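Long-range contacts in putative signal recognition particle protein (Chaetomium thermophilum, PDB 5CK4), which is the beta subunit of the signal recognition particle receptor, an Arf-like GTPase associated with the endoplasmic reticulum membrane that binds guanine nucleotides, here GDP: residues L182-A186 / L236-R242; V22-G26 / T126-L130; R244-Q248 / W270-S276; L35-F39 / A305-W309. The contacts are given in a common frame with arbitrary orientation. Residues are numbered along the deposited sequence.

The four contacts hold helices and one loop around the central sheet of a P-loop GTPase domain. Contact 2 packs helix 123-131 on strand 21-25; contact 4 joins helices 32-40 and 306-313 beyond that strand's other face, its centre about 17 Å away, and the two touch through Leu24 and Leu35. Contacts 1 and 3 share helix 229-249, with centres about 13 Å apart; they meet where Leu240 packs on Leu271. Contact 4, bringing early and late chain together, spans both of them in sequence, yet lies about 25 and 33 Å from their centres. It is the contact nearest GDP, whereas contact 3 belongs to the periphery.

Contact 1: L182-A186 / L236-R242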
loop_
_atom_site.group_PDB
_atom_site.type_symbol
_atom_site.label_atom_id
_atom_site.label_comp_id
_atom_site.label_asym_id
_atom_site.label_seq_id
_atom_site.Cartn_x
_atom_site.Cartn_y
_atom_site.Cartn_z
ATOM N N LEU A 182 2.502 -13.758 7.260
ATOM C CA LEU A 182 1.262 -13.598 6.502
ATOM C C LEU A 182 0.174 -12.925 7.344
ATOM O O LEU A 182 -0.454 -11.955 6.903
ATOM C CB LEU A 182 0.755 -14.949 5.973
ATOM C CG LEU A 182 -0.679 -14.898 5.423
ATOM C CD1 LEU A 182 -0.760 -14.001 4.189
ATOM C CD2 LEU A 182 -1.187 -16.287 5.104
ATOM N N SER A 183 -0.016 -13.420 8.561
ATOM C CA SER A 183 -1.078 -12.923 9.437
ATOM C C SER A 183 -0.867 -11.469 9.840
ATOM O O SER A 183 -1.797 -10.657 9.792
ATOM C CB SER A 183 -1.181 -13.786 10.700
ATOM O OG SER A 183 -1.618 -15.094 10.377
ATOM N N GLN A 184 0.355 -11.145 10.252
ATOM C CA GLN A 184 0.647 -9.796 10.731
ATOM C C GLN A 184 0.646 -8.782 9.594
ATOM O O GLN A 184 0.165 -7.660 9.741
ATOM C CB GLN A 184 1.965 -9.772 11.512
ATOM C CG GLN A 184 1.860 -10.534 12.818
ATOM C CD GLN A 184 3.135 -10.519 13.645
ATOM O OE1 GLN A 184 4.099 -9.820 13.325
ATOM N NE2 GLN A 184 3.141 -11.298 14.724
ATOM N N THR A 185 1.173 -9.188 8.448
ATOM C CA THR A 185 1.178 -8.330 7.273
ATOM C C THR A 185 -0.227 -8.082 6.746
ATOM O O THR A 185 -0.578 -6.955 6.386
ATOM C CB THR A 185 2.049 -8.949 6.155
ATOM O OG1 THR A 185 3.385 -9.102 6.643
ATOM C CG2 THR A 185 2.065 -8.078 4.917
ATOM N N ALA A 186 -1.038 -9.133 6.695
ATOM C CA ALA A 186 -2.417 -8.993 6.217
ATOM C C ALA A 186 -3.244 -8.122 7.159
ATOM O O ALA A 186 -4.145 -7.424 6.731
ATOM C CB ALA A 186 -3.070 -10.351 6.074
ATOM N N LEU A 236 -3.100 -13.583 0.405
ATOM C CA LEU A 236 -3.579 -12.358 1.060
ATOM C C LEU A 236 -5.102 -12.286 1.049
ATOM O O LEU A 236 -5.720 -11.918 2.056
ATOM C CB LEU A 236 -2.994 -11.113 0.394
ATOM C CG LEU A 236 -1.515 -10.765 0.658
ATOM C CD1 LEU A 236 -1.111 -9.550 -0.159
ATOM C CD2 LEU A 236 -1.234 -10.529 2.137
ATOM N N GLU A 237 -5.705 -12.637 -0.086
ATOM C CA GLU A 237 -7.160 -12.577 -0.221
ATOM C C GLU A 237 -7.837 -13.524 0.756
ATOM O O GLU A 237 -8.852 -13.186 1.380
ATOM C CB GLU A 237 -7.584 -12.904 -1.656
ATOM C CG GLU A 237 -7.395 -11.710 -2.585
ATOM C CD GLU A 237 -7.575 -12.052 -4.032
ATOM O OE1 GLU A 237 -7.511 -13.252 -4.387
ATOM O OE2 GLU A 237 -7.785 -11.110 -4.824
ATOM N N HIS A 238 -7.282 -14.716 0.891
ATOM C CA HIS A 238 -7.847 -15.654 1.843
ATOM C C HIS A 238 -7.657 -15.173 3.283
ATOM O O HIS A 238 -8.541 -15.353 4.127
ATOM C CB HIS A 238 -7.297 -17.064 1.624
ATOM C CG HIS A 238 -7.926 -17.775 0.458
ATOM N ND1 HIS A 238 -7.370 -17.779 -0.803
ATOM C CD2 HIS A 238 -9.076 -18.484 0.361
ATOM C CE1 HIS A 238 -8.139 -18.473 -1.623
ATOM N NE2 HIS A 238 -9.181 -18.913 -0.942
ATOM N N GLU A 239 -6.535 -14.529 3.572
ATOM C CA GLU A 239 -6.332 -14.070 4.942
ATOM C C GLU A 239 -7.226 -12.875 5.282
ATOM O O GLU A 239 -7.767 -12.802 6.384
ATOM C CB GLU A 239 -4.860 -13.774 5.221
ATOM C CG GLU A 239 -4.579 -13.346 6.653
ATOM C CD GLU A 239 -4.688 -14.465 7.687
ATOM O OE1 GLU A 239 -4.937 -15.631 7.321
ATOM O OE2 GLU A 239 -4.527 -14.160 8.882
ATOM N N LEU A 240 -7.379 -11.943 4.347
ATOM C CA LEU A 240 -8.282 -10.798 4.528
ATOM C C LEU A 240 -9.724 -11.274 4.678
ATOM O O LEU A 240 -10.479 -10.738 5.483
ATOM C CB LEU A 240 -8.174 -9.816 3.340
ATOM C CG LEU A 240 -6.829 -9.097 3.194
ATOM C CD1 LEU A 240 -6.743 -8.385 1.846
ATOM C CD2 LEU A 240 -6.578 -8.109 4.332
ATOM N N GLY A 241 -10.105 -12.272 3.884
ATOM C CA GLY A 241 -11.385 -12.939 4.054
ATOM C C GLY A 241 -11.552 -13.576 5.428
ATOM O O GLY A 241 -12.614 -13.451 6.047
ATOM N N ARG A 242 -10.522 -14.271 5.912
ATOM C CA ARG A 242 -10.599 -14.892 7.233
ATOM C C ARG A 242 -10.812 -13.828 8.318
ATOM O O ARG A 242 -11.620 -14.012 9.235
ATOM C CB ARG A 242 -9.327 -15.686 7.548
ATOM C CG ARG A 242 -9.424 -16.419 8.876
ATOM C CD ARG A 242 -8.108 -17.061 9.289
ATOM N NE ARG A 242 -7.092 -16.045 9.543
ATOM C CZ ARG A 242 -6.956 -15.389 10.693
ATOM N NH1 ARG A 242 -7.763 -15.650 11.714
ATOM N NH2 ARG A 242 -6.007 -14.470 10.823
HETATM O O HOH W 1 -4.012 -11.673 10.541
#
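Helices 182-186 and 236-242 cross steeply, their local axes 9.8 Å apart at closest approach with a signed angle of -72°; Ala186 and Leu236 have the nearest backbones, 6.3 Å from CA to CA. This is helix-helix packing within the P-loop GTPase fold, between two helices that lie beside strand 159-170, on which both Thr185 and Leu236 rest. Ala186 points straight at the partner, and its small side chain lets Glu239 come close: Ala186 CB lies 3.4 Å from Glu239 CG, so the aliphatic part of the acid serves as packing surface. Leucines fill the space alongside. Leu182 CD1 is 4.1 Å from Leu236 CD2 and 4.2 Å from Glu239 CB, while Leu240 CD2 sits 3.5 Å from Ala186 O. The buried carboxylate of Glu239 is balanced within its own helix by Arg242, whose t,t chain bends at chi3 (p) to reach it: NE donates to OE1 at 3.1 Å and NH2 forms a very short salt bridge to OE2, 2.5 Å. Ser183 OG is hydrogen-bonded to Gly179 O, just ahead of helix 180-201. The polar link between the helices is a water that donates to Ser183 O at 2.5 Å and to Glu239 OE2 at 3.0 Å.

Contact 2: V22-G26 / T126-L130; sequences VLLIG and TLQHL
Ile25 reaches with CD1 into the angle between Thr126 and Leu130, ending 3.6 Å from Thr126 CG2 and 3.9 Å from Leu130 CD1; its m,t rotamer extends the chain fully toward the helix. Two residues earlier, Leu23 (also m,t) points the same way, as strand alternation demands, and its CD1 lies 4.1 Å from Leu130 CD2, 4.2 Å from His129 CB and 4.3 Å from Thr126 CG2. Leu24, between them, faces away. Residues 22-25 are extended and residues 126-130 helical, running at 141° to each other with axes 10.8 Å apart; Ile25 and Thr126 are nearest, 7.9 Å between CA atoms. Thr126, Leu130 and His129 all take chi1 m. Leucine and isoleucine, with the methyl of Thr126, suit this buried, apolar seam, whereas His129 directs NE2 to Tyr97 OH. At Gly26, phi/psi of 162/168 would jam any side chain against the preceding carbonyl. Such a helix covering the strand that runs into the phosphate-binding loop is characteristic of the P-loop GTPase fold.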
loop_
_atom_site.group_PDB
_atom_site.type_symbol
_atom_site.label_atom_id
_atom_site.label_comp_id
_atom_site.label_asym_id
_atom_site.label_seq_id
_atom_site.Cartn_x
_atom_site.Cartn_y
_atom_site.Cartn_z
ATOM N N VAL A 22 3.087 9.714 -3.044
ATOM C CA VAL A 22 2.744 8.300 -2.949
ATOM C C VAL A 22 3.245 7.779 -1.600
ATOM O O VAL A 22 4.450 7.799 -1.329
ATOM C CB VAL A 22 3.362 7.509 -4.122
ATOM C CG1 VAL A 22 3.115 6.011 -3.978
ATOM C CG2 VAL A 22 2.815 8.045 -5.475
ATOM N N LEU A 23 2.327 7.340 -0.740
ATOM C CA LEU A 23 2.725 6.769 0.548
ATOM C C LEU A 23 3.296 5.370 0.389
ATOM O O LEU A 23 2.669 4.481 -0.192
ATOM C CB LEU A 23 1.553 6.716 1.544
ATOM C CG LEU A 23 1.204 7.995 2.310
ATOM C CD1 LEU A 23 -0.029 7.770 3.167
ATOM C CD2 LEU A 23 2.377 8.464 3.169
ATOM N N LEU A 24 4.485 5.174 0.935
ATOM C CA LEU A 24 5.113 3.866 0.942
ATOM C C LEU A 24 4.896 3.256 2.337
ATOM O O LEU A 24 5.435 3.749 3.329
ATOM C CB LEU A 24 6.599 4.021 0.605
ATOM C CG LEU A 24 7.443 2.740 0.598
ATOM C CD1 LEU A 24 6.859 1.728 -0.368
ATOM C CD2 LEU A 24 8.901 3.058 0.255
ATOM N N ILE A 25 4.088 2.201 2.399
ATOM C CA ILE A 25 3.600 1.622 3.650
ATOM C C ILE A 25 3.998 0.144 3.695
ATOM O O ILE A 25 4.035 -0.509 2.662
ATOM C CB ILE A 25 2.050 1.676 3.677
ATOM C CG1 ILE A 25 1.554 3.120 3.671
ATOM C CG2 ILE A 25 1.469 0.963 4.892
ATOM C CD1 ILE A 25 0.020 3.216 3.680
ATOM N N GLY A 26 4.279 -0.389 4.882
ATOM C CA GLY A 26 4.500 -1.823 5.016
ATOM C C GLY A 26 5.220 -2.175 6.299
ATOM O O GLY A 26 5.749 -1.290 6.975
ATOM N N THR A 126 -0.091 6.868 9.918
ATOM C CA THR A 126 -0.213 6.644 8.485
ATOM C C THR A 126 -1.668 6.401 8.106
ATOM O O THR A 126 -2.172 6.941 7.116
ATOM C CB THR A 126 0.631 5.438 8.060
ATOM O OG1 THR A 126 1.997 5.674 8.417
ATOM C CG2 THR A 126 0.532 5.218 6.567
ATOM N N LEU A 127 -2.348 5.595 8.911
ATOM C CA LEU A 127 -3.748 5.281 8.668
ATOM C C LEU A 127 -4.635 6.536 8.696
ATOM O O LEU A 127 -5.647 6.596 7.994
ATOM C CB LEU A 127 -4.253 4.234 9.672
ATOM C CG LEU A 127 -3.627 2.831 9.641
ATOM C CD1 LEU A 127 -4.214 1.973 10.753
ATOM C CD2 LEU A 127 -3.818 2.144 8.280
ATOM N N GLN A 128 -4.253 7.533 9.493
ATOM C CA GLN A 128 -5.043 8.756 9.609
ATOM C C GLN A 128 -5.098 9.514 8.291
ATOM O O GLN A 128 -6.126 10.081 7.954
ATOM C CB GLN A 128 -4.519 9.658 10.726
ATOM C CG GLN A 128 -4.622 9.041 12.108
ATOM C CD GLN A 128 -5.935 8.316 12.339
ATOM O OE1 GLN A 128 -6.987 8.941 12.506
ATOM N NE2 GLN A 128 -5.881 6.984 12.351
ATOM N N HIS A 129 -3.999 9.508 7.542
ATOM C CA HIS A 129 -3.992 10.093 6.203
ATOM C C HIS A 129 -5.007 9.418 5.279
ATOM O O HIS A 129 -5.593 10.062 4.413
ATOM C CB HIS A 129 -2.600 9.994 5.573
ATOM C CG HIS A 129 -1.542 10.767 6.301
ATOM N ND1 HIS A 129 -1.653 12.115 6.568
ATOM C CD2 HIS A 129 -0.341 10.385 6.800
ATOM C CE1 HIS A 129 -0.575 12.528 7.209
ATOM N NE2 HIS A 129 0.238 11.498 7.361
ATOM N N LEU A 130 -5.197 8.112 5.449
ATOM C CA LEU A 130 -6.042 7.350 4.534
ATOM C C LEU A 130 -7.534 7.549 4.807
ATOM O O LEU A 130 -8.362 7.276 3.953
ATOM C CB LEU A 130 -5.657 5.865 4.559
ATOM C CG LEU A 130 -4.161 5.625 4.271
ATOM C CD1 LEU A 130 -3.740 4.156 4.418
ATOM C CD2 LEU A 130 -3.791 6.140 2.897
#

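Contact 3: R244-Q248 / W270-S276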
loop_
_atom_site.group_PDB
_atom_site.type_symbol
_atom_site.label_atom_id
_atom_site.label_comp_id
_atom_site.label_asym_id
_atom_site.label_seq_id
_atom_site.Cartn_x
_atom_site.Cartn_y
_atom_site.Cartn_z
ATOM N N ARG A 244 -12.118 -10.686 8.071
ATOM C CA ARG A 244 -13.439 -10.058 8.075
ATOM C C ARG A 244 -14.510 -11.010 8.589
ATOM O O ARG A 244 -15.441 -10.582 9.276
ATOM C CB ARG A 244 -13.809 -9.471 6.706
ATOM C CG ARG A 244 -14.090 -10.496 5.600
ATOM C CD ARG A 244 -14.519 -9.795 4.310
ATOM N NE ARG A 244 -14.926 -10.741 3.268
ATOM C CZ ARG A 244 -15.364 -10.373 2.070
ATOM N NH1 ARG A 244 -15.466 -9.079 1.776
ATOM N NH2 ARG A 244 -15.718 -11.297 1.175
ATOM N N LYS A 245 -14.366 -12.300 8.286
ATOM C CA LYS A 245 -15.328 -13.305 8.770
ATOM C C LYS A 245 -15.263 -13.504 10.281
ATOM O O LYS A 245 -16.292 -13.599 10.953
ATOM C CB LYS A 245 -15.100 -14.656 8.077
ATOM C CG LYS A 245 -16.041 -15.737 8.539
ATOM C CD LYS A 245 -17.475 -15.413 8.134
ATOM C CE LYS A 245 -17.574 -15.194 6.633
ATOM N NZ LYS A 245 -18.924 -15.461 6.097
ATOM N N THR A 246 -14.047 -13.577 10.811
ATOM C CA THR A 246 -13.855 -13.723 12.249
ATOM C C THR A 246 -14.344 -12.486 12.993
ATOM O O THR A 246 -14.923 -12.589 14.073
ATOM C CB THR A 246 -12.375 -13.961 12.598
ATOM O OG1 THR A 246 -11.903 -15.115 11.895
ATOM C CG2 THR A 246 -12.210 -14.197 14.091
ATOM N N ARG A 247 -14.117 -11.314 12.414
ATOM C CA ARG A 247 -14.524 -10.089 13.079
ATOM C C ARG A 247 -16.032 -9.941 13.061
ATOM O O ARG A 247 -16.624 -9.508 14.042
ATOM C CB ARG A 247 -13.829 -8.869 12.477
ATOM C CG ARG A 247 -12.345 -8.846 12.790
ATOM C CD ARG A 247 -11.667 -7.543 12.390
ATOM N NE ARG A 247 -10.224 -7.649 12.590
ATOM C CZ ARG A 247 -9.345 -6.701 12.278
ATOM N NH1 ARG A 247 -9.762 -5.555 11.756
ATOM N NH2 ARG A 247 -8.048 -6.905 12.489
ATOM N N GLN A 248 -16.662 -10.322 11.957
ATOM C CA GLN A 248 -18.113 -10.233 11.892
ATOM C C GLN A 248 -18.769 -11.232 12.838
ATOM O O GLN A 248 -19.776 -10.920 13.481
ATOM C CB GLN A 248 -18.622 -10.439 10.469
ATOM C CG GLN A 248 -20.020 -9.875 10.252
ATOM C CD GLN A 248 -20.076 -8.359 10.413
ATOM O OE1 GLN A 248 -19.080 -7.660 10.216
ATOM N NE2 GLN A 248 -21.247 -7.850 10.766
ATOM N N TRP A 270 -16.226 -4.368 8.416
ATOM C CA TRP A 270 -16.185 -5.347 7.320
ATOM C C TRP A 270 -15.514 -4.788 6.058
ATOM O O TRP A 270 -16.003 -3.839 5.443
ATOM C CB TRP A 270 -17.617 -5.820 7.008
ATOM C CG TRP A 270 -17.772 -6.752 5.831
ATOM C CD1 TRP A 270 -17.941 -6.399 4.514
ATOM C CD2 TRP A 270 -17.809 -8.184 5.866
ATOM N NE1 TRP A 270 -18.064 -7.523 3.735
ATOM C CE2 TRP A 270 -17.994 -8.631 4.541
ATOM C CE3 TRP A 270 -17.699 -9.134 6.891
ATOM C CZ2 TRP A 270 -18.069 -9.987 4.211
ATOM C CZ3 TRP A 270 -17.777 -10.483 6.561
ATOM C CH2 TRP A 270 -17.960 -10.896 5.232
ATOM N N LEU A 271 -14.381 -5.367 5.687
ATOM C CA LEU A 271 -13.658 -4.943 4.492
ATOM C C LEU A 271 -14.317 -5.558 3.265
ATOM O O LEU A 271 -14.591 -6.758 3.254
ATOM C CB LEU A 271 -12.221 -5.444 4.560
ATOM C CG LEU A 271 -11.384 -5.223 3.300
ATOM C CD1 LEU A 271 -11.134 -3.745 3.191
ATOM C CD2 LEU A 271 -10.063 -6.001 3.389
ATOM N N GLY A 272 -14.562 -4.750 2.232
ATOM C CA GLY A 272 -15.140 -5.260 0.994
ATOM C C GLY A 272 -16.637 -5.051 0.860
ATOM O O GLY A 272 -17.259 -4.315 1.645
ATOM N N ALA A 273 -17.210 -5.707 -0.145
ATOM C CA ALA A 273 -18.628 -5.586 -0.459
ATOM C C ALA A 273 -19.485 -6.375 0.513
ATOM O O ALA A 273 -19.159 -7.508 0.866
ATOM C CB ALA A 273 -18.890 -6.054 -1.875
ATOM N N VAL A 274 -20.593 -5.768 0.922
ATOM C CA VAL A 274 -21.518 -6.363 1.888
ATOM C C VAL A 274 -21.933 -7.799 1.555
ATOM O O VAL A 274 -21.952 -8.667 2.435
ATOM C CB VAL A 274 -22.775 -5.473 2.067
ATOM C CG1 VAL A 274 -23.246 -4.943 0.725
ATOM C CG2 VAL A 274 -23.890 -6.233 2.771
ATOM N N GLY A 275 -22.246 -8.059 0.290
ATOM C CA GLY A 275 -22.722 -9.375 -0.100
ATOM C C GLY A 275 -21.662 -10.322 -0.637
ATOM O O GLY A 275 -21.985 -11.383 -1.172
ATOM N N SER A 276 -20.397 -9.948 -0.496
ATOM C CA SER A 276 -19.296 -10.779 -0.979
ATOM C C SER A 276 -19.132 -12.053 -0.139
ATOM O O SER A 276 -19.097 -11.998 1.095
ATOM C CB SER A 276 -18.005 -9.975 -0.971
ATOM O OG SER A 276 -16.896 -10.739 -1.398
#
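Arg244 donates both hydrogen bonds that join the helix to the loop: NH1 to Leu271 O and NH2 to Ser276 OG, each 2.9 Å long. Both acceptors lie near the guanidinium plane, where its N-H groups point. Glu283 supplies the countercharge, pairing with NH1 and also bonding Ser276 OG. Gly272 lies alongside NH1, where a CB would clash. Within the loop, Trp270 NE1 donates to Ala273 O at 3.1 Å, and the same carbonyl receives Ser276 N at 3.1 Å, closing the type I beta turn 273-276.

The extended Arg244 chain lies over the Trp270 indole, CD only 3.6 Å from the six-membered ring centroid and 13° off its normal, a CH-pi contact; NE is 3.4 Å from CZ2. Gln248 adds a looser contact, OE1 3.9 Å from Trp270 CE3. Arginine suits this place by combining an extended aliphatic stem with a planar donor head. It thereby ties helix 229-249 to the irregular loop before strand 291-295, at the periphery of the GTPase fold.

Contact 4: L35-F39 / A305-W309; sequences LLTLF and AERWW
Residues 35-39 form regular helix, with Phe39 N bonded to Leu35 O at 2.8 Å; in the partner, Ala305 precedes the helix 306-309 and its O receives Trp309 N at 3.2 Å. The segments pair in the same sense: CA atoms of Leu35 and Ala305 are 8.4 Å apart, those of Phe39 and Trp309 8.8 Å.

Leu35, in the t,p rotamer, points at the partner and puts CD1 among three side chains: 3.6 Å from Trp309 CH2, 3.9 Å from Trp308 CZ3 at that ring's edge, and 4.5 Å from Ala305 CB. Leu36 points away. Leu38, again t,p, brings CD2 to 3.7 Å from Ala305 CB, whose small size leaves room for it. Phe39, with chi1 t and chi2 near 88°, directs its edge at the face of Trp309: centroids are 5.0 Å apart, planes at 61°, and CD1 is 3.6 Å from Trp309 CH2. Both tryptophans take chi1 m; chi2 is -24° in Trp308 and 138° in Trp309, so the ring planes are set differently.

Trp308 reaches strand 214-219, touching Asn219 of the GDP site, and gives its NE1 proton to Met294 O, while Arg109 makes a cation-pi contact with Trp309. Helix 32-40 follows the phosphate-binding loop, so the contact joins it to the C-terminal helix by purely apolar and aromatic packing, which implies that shape fit and burial, not polar pairing, hold the two segments together.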
loop_
_atom_site.group_PDB
_atom_site.type_symbol
_atom_site.label_atom_id
_atom_site.label_comp_id
_atom_site.label_asym_id
_atom_site.label_seq_id
_atom_site.Cartn_x
_atom_site.Cartn_y
_atom_site.Cartn_z
ATOM N N LEU A 35 13.972 0.680 -1.155
ATOM C CA LEU A 35 13.184 1.140 -2.293
ATOM C C LEU A 35 13.290 2.652 -2.477
ATOM O O LEU A 35 13.462 3.128 -3.596
ATOM C CB LEU A 35 11.718 0.738 -2.138
ATOM C CG LEU A 35 10.774 0.987 -3.319
ATOM C CD1 LEU A 35 11.258 0.286 -4.582
ATOM C CD2 LEU A 35 9.374 0.524 -2.947
ATOM N N LEU A 36 13.177 3.397 -1.379
ATOM C CA LEU A 36 13.335 4.844 -1.424
ATOM C C LEU A 36 14.717 5.216 -1.970
ATOM O O LEU A 36 14.855 6.148 -2.765
ATOM C CB LEU A 36 13.122 5.457 -0.034
ATOM C CG LEU A 36 13.251 6.980 0.078
ATOM C CD1 LEU A 36 12.337 7.681 -0.918
ATOM C CD2 LEU A 36 12.964 7.454 1.506
ATOM N N THR A 37 15.739 4.478 -1.545
ATOM C CA THR A 37 17.099 4.736 -2.001
ATOM C C THR A 37 17.204 4.526 -3.504
ATOM O O THR A 37 17.811 5.329 -4.204
ATOM C CB THR A 37 18.123 3.840 -1.281
ATOM O OG1 THR A 37 18.099 4.124 0.122
ATOM C CG2 THR A 37 19.526 4.082 -1.817
ATOM N N LEU A 38 16.582 3.456 -3.997
ATOM C CA LEU A 38 16.585 3.167 -5.428
ATOM C C LEU A 38 15.840 4.260 -6.187
ATOM O O LEU A 38 16.296 4.726 -7.238
ATOM C CB LEU A 38 15.931 1.813 -5.707
ATOM C CG LEU A 38 15.857 1.407 -7.185
ATOM C CD1 LEU A 38 17.240 1.373 -7.806
ATOM C CD2 LEU A 38 15.166 0.053 -7.365
ATOM N N PHE A 39 14.697 4.664 -5.636
ATOM C CA PHE A 39 13.829 5.661 -6.248
ATOM C C PHE A 39 14.549 6.987 -6.381
ATOM O O PHE A 39 14.413 7.671 -7.389
ATOM C CB PHE A 39 12.543 5.830 -5.427
ATOM C CG PHE A 39 11.620 6.916 -5.938
ATOM C CD1 PHE A 39 10.670 6.638 -6.910
ATOM C CD2 PHE A 39 11.683 8.202 -5.425
ATOM C CE1 PHE A 39 9.818 7.626 -7.376
ATOM C CE2 PHE A 39 10.836 9.197 -5.888
ATOM C CZ PHE A 39 9.901 8.911 -6.860
ATOM N N ALA A 305 12.297 -3.046 -10.355
ATOM C CA ALA A 305 11.290 -2.164 -9.766
ATOM C C ALA A 305 10.548 -1.300 -10.791
ATOM O O ALA A 305 9.617 -0.585 -10.435
ATOM C CB ALA A 305 11.931 -1.274 -8.702
ATOM N N GLU A 306 10.958 -1.361 -12.056
ATOM C CA GLU A 306 10.381 -0.483 -13.074
ATOM C C GLU A 306 8.879 -0.667 -13.322
ATOM O O GLU A 306 8.167 0.309 -13.580
ATOM C CB GLU A 306 11.163 -0.579 -14.388
ATOM C CG GLU A 306 12.452 0.230 -14.377
ATOM C CD GLU A 306 12.214 1.734 -14.275
ATOM O OE1 GLU A 306 11.136 2.212 -14.694
ATOM O OE2 GLU A 306 13.113 2.445 -13.776
ATOM N N ARG A 307 8.398 -1.903 -13.261
ATOM C CA ARG A 307 6.969 -2.146 -13.441
ATOM C C ARG A 307 6.151 -1.471 -12.339
ATOM O O ARG A 307 5.042 -0.992 -12.592
ATOM C CB ARG A 307 6.645 -3.640 -13.486
ATOM C CG ARG A 307 7.152 -4.356 -14.728
ATOM C CD ARG A 307 6.236 -5.517 -15.093
ATOM N NE ARG A 307 4.878 -5.056 -15.383
ATOM C CZ ARG A 307 3.774 -5.578 -14.852
ATOM N NH1 ARG A 307 3.854 -6.594 -13.998
ATOM N NH2 ARG A 307 2.587 -5.083 -15.179
ATOM N N TRP A 308 6.692 -1.441 -11.122
ATOM C CA TRP A 308 6.037 -0.737 -10.022
ATOM C C TRP A 308 5.933 0.751 -10.349
ATOM O O TRP A 308 4.869 1.343 -10.200
ATOM C CB TRP A 308 6.810 -0.900 -8.711
ATOM C CG TRP A 308 6.784 -2.252 -8.072
ATOM C CD1 TRP A 308 5.844 -3.227 -8.219
ATOM C CD2 TRP A 308 7.754 -2.767 -7.146
ATOM N NE1 TRP A 308 6.174 -4.323 -7.456
ATOM C CE2 TRP A 308 7.344 -4.063 -6.790
ATOM C CE3 TRP A 308 8.944 -2.260 -6.606
ATOM C CZ2 TRP A 308 8.061 -4.853 -5.891
ATOM C CZ3 TRP A 308 9.660 -3.047 -5.719
ATOM C CH2 TRP A 308 9.218 -4.331 -5.371
ATOM N N TRP A 309 7.039 1.355 -10.794
ATOM C CA TRP A 309 7.049 2.785 -11.107
ATOM C C TRP A 309 6.091 3.128 -12.245
ATOM O O TRP A 309 5.492 4.203 -12.259
ATOM C CB TRP A 309 8.453 3.286 -11.491
ATOM C CG TRP A 309 9.568 3.009 -10.499
ATOM C CD1 TRP A 309 10.831 2.594 -10.801
ATOM C CD2 TRP A 309 9.526 3.140 -9.063
ATOM N NE1 TRP A 309 11.576 2.452 -9.656
ATOM C CE2 TRP A 309 10.799 2.777 -8.575
ATOM C CE3 TRP A 309 8.539 3.521 -8.148
ATOM C CZ2 TRP A 309 11.109 2.781 -7.216
ATOM C CZ3 TRP A 309 8.849 3.521 -6.799
ATOM C CH2 TRP A 309 10.124 3.161 -6.348
#